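Local coordinates for DNA replication and repair protein RecF (PDB 5Z69) that binds ATP and probably single-stranded DNA as an ABC-type ATPase, acting as a recombination mediator in the RecFOR pathway of DNA repair, at residues R19-Q24 with S44-A49; E27-V32 with G357-K362; V123-E128 with L319-V324. All coordinates share one frame; numbering follows the deposited sequence. Where two conformers were deposited one is given.

Contact 1 of 3, residues R19-Q24 with S44-A49; sequences RNLKKQ and SNLLEA. With AGS (phosphothiophosphoric acid-adenylate ester), chain C.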
# COMPACT_ATOMS: atom_id res chain seq x y z
N ARG A 19 -21.41 18.30 -28.83
CA ARG A 19 -20.50 17.51 -29.66
C ARG A 19 -20.89 17.59 -31.15
O ARG A 19 -21.13 18.67 -31.67
CB ARG A 19 -20.49 16.04 -29.19
CG ARG A 19 -19.90 15.81 -27.78
CD ARG A 19 -18.36 15.81 -27.78
NE ARG A 19 -17.84 15.20 -26.55
CZ ARG A 19 -16.54 15.04 -26.28
NH1 ARG A 19 -15.60 15.43 -27.12
NH2 ARG A 19 -16.18 14.47 -25.15
N ASN A 20 -20.99 16.44 -31.83
CA ASN A 20 -21.39 16.37 -33.21
C ASN A 20 -22.90 16.15 -33.34
O ASN A 20 -23.40 15.95 -34.44
CB ASN A 20 -20.64 15.24 -33.94
CG ASN A 20 -21.24 13.86 -33.66
OD1 ASN A 20 -21.63 13.54 -32.53
ND2 ASN A 20 -21.35 13.04 -34.70
N LEU A 21 -23.64 16.12 -32.23
CA LEU A 21 -25.09 15.81 -32.32
C LEU A 21 -25.85 17.00 -32.93
O LEU A 21 -25.55 18.16 -32.56
CB LEU A 21 -25.62 15.46 -30.92
CG LEU A 21 -25.56 14.02 -30.40
CD1 LEU A 21 -24.22 13.58 -30.59
CD2 LEU A 21 -25.83 13.95 -28.91
N LYS A 22 -26.77 16.74 -33.85
CA LYS A 22 -27.58 17.81 -34.36
C LYS A 22 -28.60 18.25 -33.30
O LYS A 22 -28.80 17.56 -32.29
CB LYS A 22 -28.27 17.37 -35.64
CG LYS A 22 -27.33 16.82 -36.70
CD LYS A 22 -26.47 17.93 -37.26
CE LYS A 22 -25.63 17.49 -38.47
NZ LYS A 22 -24.36 16.83 -38.10
N LYS A 23 -29.17 19.44 -33.50
CA LYS A 23 -30.11 20.04 -32.57
C LYS A 23 -31.41 19.27 -32.61
O LYS A 23 -32.18 19.36 -33.57
CB LYS A 23 -30.34 21.51 -32.93
CG LYS A 23 -30.93 22.36 -31.84
CD LYS A 23 -31.10 23.79 -32.35
CE LYS A 23 -31.96 24.62 -31.42
NZ LYS A 23 -31.81 26.10 -31.68
N GLN A 24 -31.68 18.47 -31.58
CA GLN A 24 -32.83 17.59 -31.68
C GLN A 24 -33.38 17.18 -30.31
O GLN A 24 -32.67 17.22 -29.30
CB GLN A 24 -32.46 16.35 -32.51
CG GLN A 24 -31.31 15.56 -31.94
CD GLN A 24 -30.54 14.77 -32.98
OE1 GLN A 24 -31.10 14.22 -33.95
NE2 GLN A 24 -29.22 14.71 -32.80
N SER A 44 -21.59 7.53 -28.47
CA SER A 44 -21.06 7.76 -27.13
C SER A 44 -21.31 9.20 -26.71
O SER A 44 -21.47 9.49 -25.52
CB SER A 44 -19.57 7.41 -27.05
OG SER A 44 -18.83 8.29 -27.89
N ASN A 45 -21.32 10.11 -27.68
CA ASN A 45 -21.67 11.49 -27.39
C ASN A 45 -23.08 11.59 -26.75
O ASN A 45 -23.30 12.36 -25.83
CB ASN A 45 -21.61 12.35 -28.66
CG ASN A 45 -20.19 12.45 -29.23
OD1 ASN A 45 -19.22 12.14 -28.56
ND2 ASN A 45 -20.09 12.88 -30.49
N LEU A 46 -24.02 10.78 -27.23
CA LEU A 46 -25.38 10.87 -26.69
C LEU A 46 -25.42 10.33 -25.25
O LEU A 46 -26.08 10.91 -24.37
CB LEU A 46 -26.37 10.13 -27.58
CG LEU A 46 -27.78 9.94 -27.01
CD1 LEU A 46 -28.48 11.27 -26.76
CD2 LEU A 46 -28.60 9.08 -27.96
N LEU A 47 -24.72 9.22 -25.01
CA LEU A 47 -24.58 8.71 -23.65
C LEU A 47 -23.88 9.71 -22.75
O LEU A 47 -24.26 9.90 -21.58
CB LEU A 47 -23.80 7.39 -23.65
CG LEU A 47 -24.65 6.11 -23.54
CD1 LEU A 47 -25.83 6.18 -24.48
CD2 LEU A 47 -23.85 4.88 -23.82
N GLU A 48 -22.88 10.40 -23.29
CA GLU A 48 -22.19 11.43 -22.55
C GLU A 48 -23.17 12.56 -22.18
O GLU A 48 -23.11 13.11 -21.09
CB GLU A 48 -21.01 11.98 -23.35
CG GLU A 48 -20.17 13.07 -22.66
CD GLU A 48 -18.98 13.52 -23.52
OE1 GLU A 48 -17.82 13.49 -23.04
OE2 GLU A 48 -19.20 13.88 -24.69
N ALA A 49 -24.06 12.90 -23.10
CA ALA A 49 -25.07 13.93 -22.82
C ALA A 49 -26.03 13.45 -21.73
O ALA A 49 -26.41 14.22 -20.84
CB ALA A 49 -25.82 14.30 -24.10
PG AGS C . -18.66 4.86 -29.40
S1G AGS C . -20.11 3.68 -28.86
O2G AGS C . -17.77 4.14 -30.47
O3G AGS C . -17.78 5.10 -28.13
PB AGS C . -19.13 6.70 -31.49
O1B AGS C . -20.47 6.83 -32.14
O2B AGS C . -18.25 5.69 -32.23
O3B AGS C . -19.23 6.23 -29.95
PA AGS C . -18.70 9.38 -30.75
O1A AGS C . -20.14 9.29 -30.24
O2A AGS C . -17.60 9.50 -29.74
O3A AGS C . -18.38 8.10 -31.64
O5' AGS C . -18.57 10.53 -31.78
C5' AGS C . -17.48 11.41 -31.71
C4' AGS C . -17.44 12.07 -33.05
O4' AGS C . -17.85 13.45 -32.91
C3' AGS C . -16.06 12.08 -33.69
O3' AGS C . -16.16 11.97 -35.11
C2' AGS C . -15.49 13.42 -33.20
O2' AGS C . -14.54 13.97 -34.11
C1' AGS C . -16.74 14.30 -33.15
N9 AGS C . -16.70 15.31 -32.10
C8 AGS C . -16.17 15.20 -30.84
N7 AGS C . -16.25 16.29 -30.13
C5 AGS C . -16.88 17.19 -30.97
C6 AGS C . -17.26 18.54 -30.82
N6 AGS C . -17.06 19.23 -29.69
N1 AGS C . -17.85 19.15 -31.86
C2 AGS C . -18.05 18.46 -32.99
N3 AGS C . -17.74 17.19 -33.25
C4 AGS C . -17.16 16.61 -32.19
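Arg19 and Glu48 form a buried salt bridge between the loop before strand 24-27 and helix 43-55. The guanidinium comes side-on, with NE to Glu48 OE2 at 2.7 Å and NH2 to Glu48 OE1 at 2.8 Å. Each oxygen uses its syn lone pair, and the two planes lie only 11° apart. Glu48 reaches this far because CG is anti to its backbone N (chi1 -179°) and the chain stays extended beyond. Its carboxylate is also held by Ser58 and Arg60, so two arginines probably offset its buried charge.

Neutral amides make the second link. Asn45 ND2 donates to Asn20 OD1 at 2.6 Å; the oxygen lies in the amide plane of Asn45, whereas the donor stands above the carbonyl plane of Asn20. An asparagine suits both places, one offering N-H and the other C=O.

Apolar contact comes from Leu21, which puts CD1 against Asn45 CB at 3.5 Å and CD2 near Leu46 CB at 4.1 Å.

The same residues hold the nucleotide. Arg19 NH1, at the guanidinium edge, donates to N7 of the adenine of AGS at 3.2 Å, while Asn45 N donates to the phosphate oxygen O1A of AGS at 2.9 Å. Backbone N-H groups of Ser44 and Asn45 on the phosphates, where helix 43-55 starts, are characteristic of a P-loop (Walker A); Arg19 and Asn20 add the adenine and ribose side.

Contact 2 of 3, residues E27-V32 with G357-K362; sequences EFCEGV and GDCCFK
Cys29 and Cys359 join the two segments covalently, in a partly buried contact where the loop between strands 24-27 and 32-36 meets the start of strand 359-364. Their SG atoms are 2.0 Å apart. The modelled torsion about the S-S bond, 170°, is far from the usual, roughly 90°, and each SG approaches the opposite CB too closely, so the finer geometry of the bridge is doubtful though the link is present.

Beside the disulfide, the carbonyl of Val32 is gripped twice: Cys359 N donates to Val32 O at 3.1 Å, nearly along the C=O axis, and Asp358 N reaches Val32 O at 2.8 Å. The Asp358 side chain returns the grip, its OD1 accepting from Val32 N at 2.9 Å through the anti lone pair. A short carboxylate is well suited here, because it stands in for a backbone acceptor just before the regular strand begins. Glycine suits position 31, whose backbone angles would press a CB on the preceding carbonyl, and Asp358 OD1 lies close by.

On the buried side, Phe28 turns its edge to the face of Phe361 in an offset edge-to-face pair, centroids 5.5 Å apart and planes at 75°. Phe28 CD1 comes within 3.6 Å of Phe361 CZ, and Glu27 O lies at the edge of the Phe361 ring, 3.3 Å from CZ. Phe28 also meets Phe346 edge-to-face, extending the packing to strand 345-349.

Together these contacts open the parallel pairing of strands 32-36 and 359-364 in the mixed sheet of the P-loop NTPase fold, with a disulfide tying the loop before the first to the start of the second.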
# COMPACT_ATOMS: atom_id res chain seq x y z
N GLU A 27 -37.20 11.25 -27.78
CA GLU A 27 -38.13 10.71 -26.80
C GLU A 27 -37.88 9.24 -26.64
O GLU A 27 -37.81 8.47 -27.61
CB GLU A 27 -39.59 10.95 -27.22
CG GLU A 27 -39.98 12.42 -27.37
CD GLU A 27 -41.46 12.70 -27.05
OE1 GLU A 27 -42.26 11.76 -26.88
OE2 GLU A 27 -41.80 13.90 -26.93
N PHE A 28 -37.70 8.80 -25.41
CA PHE A 28 -37.22 7.43 -25.20
C PHE A 28 -38.32 6.50 -24.72
O PHE A 28 -39.45 6.93 -24.55
CB PHE A 28 -36.04 7.42 -24.22
CG PHE A 28 -34.87 8.22 -24.71
CD1 PHE A 28 -34.27 7.92 -25.95
CD2 PHE A 28 -34.40 9.31 -23.98
CE1 PHE A 28 -33.19 8.66 -26.43
CE2 PHE A 28 -33.31 10.08 -24.46
CZ PHE A 28 -32.70 9.75 -25.69
N CYS A 29 -37.97 5.22 -24.52
CA CYS A 29 -38.96 4.19 -24.21
C CYS A 29 -38.64 3.51 -22.89
O CYS A 29 -37.52 3.61 -22.36
CB CYS A 29 -39.03 3.13 -25.34
SG CYS A 29 -37.45 2.70 -26.20
N GLU A 30 -39.65 2.82 -22.36
CA GLU A 30 -39.44 1.90 -21.25
C GLU A 30 -38.59 0.74 -21.73
O GLU A 30 -38.75 0.28 -22.86
CB GLU A 30 -40.77 1.39 -20.70
CG GLU A 30 -41.65 2.44 -20.07
CD GLU A 30 -41.33 2.69 -18.60
OE1 GLU A 30 -40.34 2.10 -18.08
OE2 GLU A 30 -42.06 3.48 -17.97
N GLY A 31 -37.67 0.28 -20.89
CA GLY A 31 -36.88 -0.89 -21.21
C GLY A 31 -35.62 -0.51 -21.95
O GLY A 31 -34.99 0.50 -21.64
N VAL A 32 -35.27 -1.29 -22.97
CA VAL A 32 -34.02 -1.13 -23.70
C VAL A 32 -34.17 -0.11 -24.84
O VAL A 32 -34.99 -0.28 -25.75
CB VAL A 32 -33.53 -2.48 -24.27
CG1 VAL A 32 -32.32 -2.31 -25.15
CG2 VAL A 32 -33.27 -3.50 -23.13
N GLY A 357 -33.93 -4.06 -29.09
CA GLY A 357 -34.35 -2.99 -28.21
C GLY A 357 -35.84 -2.94 -28.11
O GLY A 357 -36.50 -3.44 -28.97
N ASP A 358 -36.36 -2.33 -27.06
CA ASP A 358 -37.79 -2.04 -27.04
C ASP A 358 -38.08 -0.82 -27.90
O ASP A 358 -39.15 -0.69 -28.47
CB ASP A 358 -38.26 -1.84 -25.60
CG ASP A 358 -38.14 -3.12 -24.78
OD1 ASP A 358 -37.20 -3.24 -23.96
OD2 ASP A 358 -38.98 -4.01 -24.97
N CYS A 359 -37.10 0.07 -27.97
CA CYS A 359 -37.09 1.17 -28.94
C CYS A 359 -35.72 1.14 -29.56
O CYS A 359 -34.74 0.77 -28.89
CB CYS A 359 -37.36 2.53 -28.29
SG CYS A 359 -38.99 2.65 -27.51
N CYS A 360 -35.63 1.55 -30.81
CA CYS A 360 -34.37 1.48 -31.51
C CYS A 360 -34.11 2.80 -32.22
O CYS A 360 -34.99 3.33 -32.88
CB CYS A 360 -34.39 0.31 -32.49
SG CYS A 360 -32.93 0.17 -33.49
N PHE A 361 -32.89 3.32 -32.07
CA PHE A 361 -32.50 4.56 -32.72
C PHE A 361 -31.23 4.36 -33.56
O PHE A 361 -30.23 3.86 -33.06
CB PHE A 361 -32.23 5.67 -31.68
CG PHE A 361 -33.40 5.99 -30.79
CD1 PHE A 361 -34.24 7.07 -31.07
CD2 PHE A 361 -33.64 5.26 -29.63
CE1 PHE A 361 -35.30 7.38 -30.24
CE2 PHE A 361 -34.70 5.56 -28.79
CZ PHE A 361 -35.53 6.61 -29.08
N LYS A 362 -31.27 4.76 -34.82
CA LYS A 362 -30.06 4.79 -35.64
C LYS A 362 -29.42 6.17 -35.61
O LYS A 362 -30.08 7.19 -35.83
CB LYS A 362 -30.35 4.41 -37.10
CG LYS A 362 -29.06 4.11 -37.89
CD LYS A 362 -29.08 4.70 -39.30
CE LYS A 362 -29.64 3.72 -40.32
NZ LYS A 362 -29.93 4.42 -41.61

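Contact 3 of 3, residues V123-E128 with L319-V324; sequences VIFSPE and LLLDDV. With AGS (phosphothiophosphoric acid-adenylate ester), chain C.
Phe125 and Leu321 both hold CG anti to the carbonyl carbon (chi1 -60° and -83°), which lays the two side chains side by side, pointing the same way, on one face of the sheet. Phe125 CD1 meets Leu321 CD1 at 4.0 Å, and the next ring atom along, CE1 of Phe125, approaches Leu319 CG at 4.3 Å. On the other face, Ile124 sets CG1 anti to its backbone N, which brings CG1 obliquely to within 4.0 Å of Leu320 CB. Branched and aromatic apolar residues suit these places, since both faces are buried.

The backbones form a parallel ladder. Val123 O accepts from Leu320 N, Phe125 N donates to Leu320 O at 2.7 Å, and Phe125 O takes Asp322 N at 2.9 Å, carrying the pairing one residue beyond the strands. The Ile124 CA-H adds a C-H...O contact to Leu320 O.

Past the strand ends the character changes. Pro127 presents its ring CD where other residues carry an N-H, 3.1 Å from Asp322 O, so the ladder of bonds does not continue through it. Asp322 OD1 is hydrogen-bonded to Thr348 and lies 3.1 Å from the thiophosphate sulfur S1G of AGS. Four apolar residues leading into Asp322 and Asp323 beside the nucleotide are consistent with a Walker B motif.

Strand 122-125 is the outermost of its sheet within the chain, with 318-321 next to it and 345-349 beyond. Helix 291-313 packs on the face of Val123 and Phe125, and helix 43-55 on that of Ile124 and Leu320.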
# COMPACT_ATOMS: atom_id res chain seq x y z
N VAL A 123 -26.06 4.56 -13.89
CA VAL A 123 -24.79 3.84 -13.79
C VAL A 123 -24.34 3.57 -15.21
O VAL A 123 -25.13 3.09 -16.02
CB VAL A 123 -24.92 2.52 -13.01
CG1 VAL A 123 -23.55 1.79 -12.95
CG2 VAL A 123 -25.46 2.80 -11.62
N ILE A 124 -23.10 3.91 -15.52
CA ILE A 124 -22.63 3.74 -16.88
C ILE A 124 -21.56 2.66 -16.91
O ILE A 124 -20.63 2.69 -16.12
CB ILE A 124 -22.08 5.07 -17.47
CG1 ILE A 124 -21.47 4.84 -18.85
CG2 ILE A 124 -21.08 5.75 -16.51
CD1 ILE A 124 -21.54 6.07 -19.74
N PHE A 125 -21.74 1.71 -17.82
CA PHE A 125 -20.81 0.60 -18.00
C PHE A 125 -20.11 0.87 -19.31
O PHE A 125 -20.76 1.09 -20.31
CB PHE A 125 -21.54 -0.75 -18.08
CG PHE A 125 -22.35 -1.10 -16.85
CD1 PHE A 125 -23.59 -0.50 -16.61
CD2 PHE A 125 -21.89 -2.07 -15.96
CE1 PHE A 125 -24.34 -0.85 -15.48
CE2 PHE A 125 -22.64 -2.41 -14.83
CZ PHE A 125 -23.85 -1.80 -14.59
N SER A 126 -18.78 0.83 -19.29
CA SER A 126 -17.96 1.22 -20.43
C SER A 126 -16.70 0.34 -20.45
O SER A 126 -16.28 -0.14 -19.40
CB SER A 126 -17.58 2.70 -20.32
OG SER A 126 -16.76 3.10 -21.39
N PRO A 127 -16.12 0.10 -21.64
CA PRO A 127 -14.90 -0.72 -21.70
C PRO A 127 -13.77 -0.15 -20.84
O PRO A 127 -13.02 -0.92 -20.23
CB PRO A 127 -14.52 -0.69 -23.19
CG PRO A 127 -15.84 -0.43 -23.90
CD PRO A 127 -16.61 0.48 -22.98
N GLU A 128 -13.68 1.17 -20.76
CA GLU A 128 -12.65 1.82 -19.96
C GLU A 128 -12.75 1.55 -18.46
O GLU A 128 -11.90 2.00 -17.69
CB GLU A 128 -12.69 3.34 -20.18
CG GLU A 128 -12.09 3.78 -21.51
CD GLU A 128 -12.98 3.44 -22.69
OE1 GLU A 128 -12.45 3.29 -23.81
OE2 GLU A 128 -14.22 3.34 -22.49
N LEU A 319 -29.75 2.73 -16.68
CA LEU A 319 -28.50 2.05 -17.01
C LEU A 319 -27.97 2.52 -18.37
O LEU A 319 -28.71 2.56 -19.36
CB LEU A 319 -28.72 0.51 -16.98
CG LEU A 319 -28.58 -0.19 -15.63
CD1 LEU A 319 -29.03 0.63 -14.45
CD2 LEU A 319 -29.27 -1.55 -15.62
N LEU A 320 -26.70 2.91 -18.42
CA LEU A 320 -26.03 3.28 -19.66
C LEU A 320 -24.92 2.28 -20.05
O LEU A 320 -23.95 2.09 -19.30
CB LEU A 320 -25.46 4.70 -19.53
CG LEU A 320 -26.49 5.75 -19.03
CD1 LEU A 320 -25.77 7.05 -18.84
CD2 LEU A 320 -27.62 5.86 -20.00
N LEU A 321 -25.09 1.65 -21.21
CA LEU A 321 -24.16 0.60 -21.63
C LEU A 321 -23.45 1.03 -22.90
O LEU A 321 -24.02 0.97 -24.00
CB LEU A 321 -24.90 -0.73 -21.85
CG LEU A 321 -25.16 -1.56 -20.59
CD1 LEU A 321 -26.11 -0.82 -19.66
CD2 LEU A 321 -25.73 -2.94 -20.93
N ASP A 322 -22.21 1.49 -22.75
CA ASP A 322 -21.50 2.05 -23.90
C ASP A 322 -20.54 1.05 -24.48
O ASP A 322 -19.52 0.77 -23.88
CB ASP A 322 -20.74 3.31 -23.51
CG ASP A 322 -20.25 4.09 -24.72
OD1 ASP A 322 -20.79 3.89 -25.82
OD2 ASP A 322 -19.32 4.91 -24.56
N ASP A 323 -20.87 0.53 -25.66
CA ASP A 323 -19.95 -0.31 -26.42
C ASP A 323 -19.48 -1.49 -25.58
O ASP A 323 -18.30 -1.79 -25.52
CB ASP A 323 -18.76 0.52 -26.92
CG ASP A 323 -17.85 -0.26 -27.86
OD1 ASP A 323 -18.33 -1.21 -28.51
OD2 ASP A 323 -16.64 0.08 -27.92
N VAL A 324 -20.43 -2.15 -24.92
CA VAL A 324 -20.09 -3.26 -24.04
C VAL A 324 -20.94 -4.47 -24.40
O VAL A 324 -20.87 -5.53 -23.78
CB VAL A 324 -20.27 -2.85 -22.54
CG1 VAL A 324 -21.73 -2.69 -22.17
CG2 VAL A 324 -19.55 -3.82 -21.61
PG AGS C . -18.66 4.86 -29.40
S1G AGS C . -20.11 3.68 -28.86
O2G AGS C . -17.77 4.14 -30.47
O3G AGS C . -17.78 5.10 -28.13
PB AGS C . -19.13 6.70 -31.49
O1B AGS C . -20.47 6.83 -32.14
O2B AGS C . -18.25 5.69 -32.23
O3B AGS C . -19.23 6.23 -29.95
PA AGS C . -18.70 9.38 -30.75
O1A AGS C . -20.14 9.29 -30.24
O2A AGS C . -17.60 9.50 -29.74
O3A AGS C . -18.38 8.10 -31.64
O5' AGS C . -18.57 10.53 -31.78
C5' AGS C . -17.48 11.41 -31.71
C4' AGS C . -17.44 12.07 -33.05
O4' AGS C . -17.85 13.45 -32.91
C3' AGS C . -16.06 12.08 -33.69
O3' AGS C . -16.16 11.97 -35.11
C2' AGS C . -15.49 13.42 -33.20
O2' AGS C . -14.54 13.97 -34.11
C1' AGS C . -16.74 14.30 -33.15
N9 AGS C . -16.70 15.31 -32.10
C8 AGS C . -16.17 15.20 -30.84
N7 AGS C . -16.25 16.29 -30.13
C5 AGS C . -16.88 17.19 -30.97
C6 AGS C . -17.26 18.54 -30.82
N6 AGS C . -17.06 19.23 -29.69
N1 AGS C . -17.85 19.15 -31.86
C2 AGS C . -18.05 18.46 -32.99
N3 AGS C . -17.74 17.19 -33.25
C4 AGS C . -17.16 16.61 -32.19

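Overall arrangement
Contacts 1 and 3 are buried and both touch the nucleotide, whereas contact 2 is only partly buried and lies farther from the centre of the chain, with the side chain of Phe361 about 12 Å from AGS. Contacts 2 and 3 reach the same mixed sheet, one at strand 359-364, the other at its 122-125 edge, with nearest atoms about 7 Å apart. Helix 43-55 unites contacts 1 and 3: Leu47 and Ser44 pack on Asp322. Chemistry follows place: a salt bridge and side-chain amides beside the base, with backbone N-H groups on the phosphates, in contact 1, a regular hydrophobic strand ladder in contact 3, and a covalent bridge with an aromatic pair in contact 2.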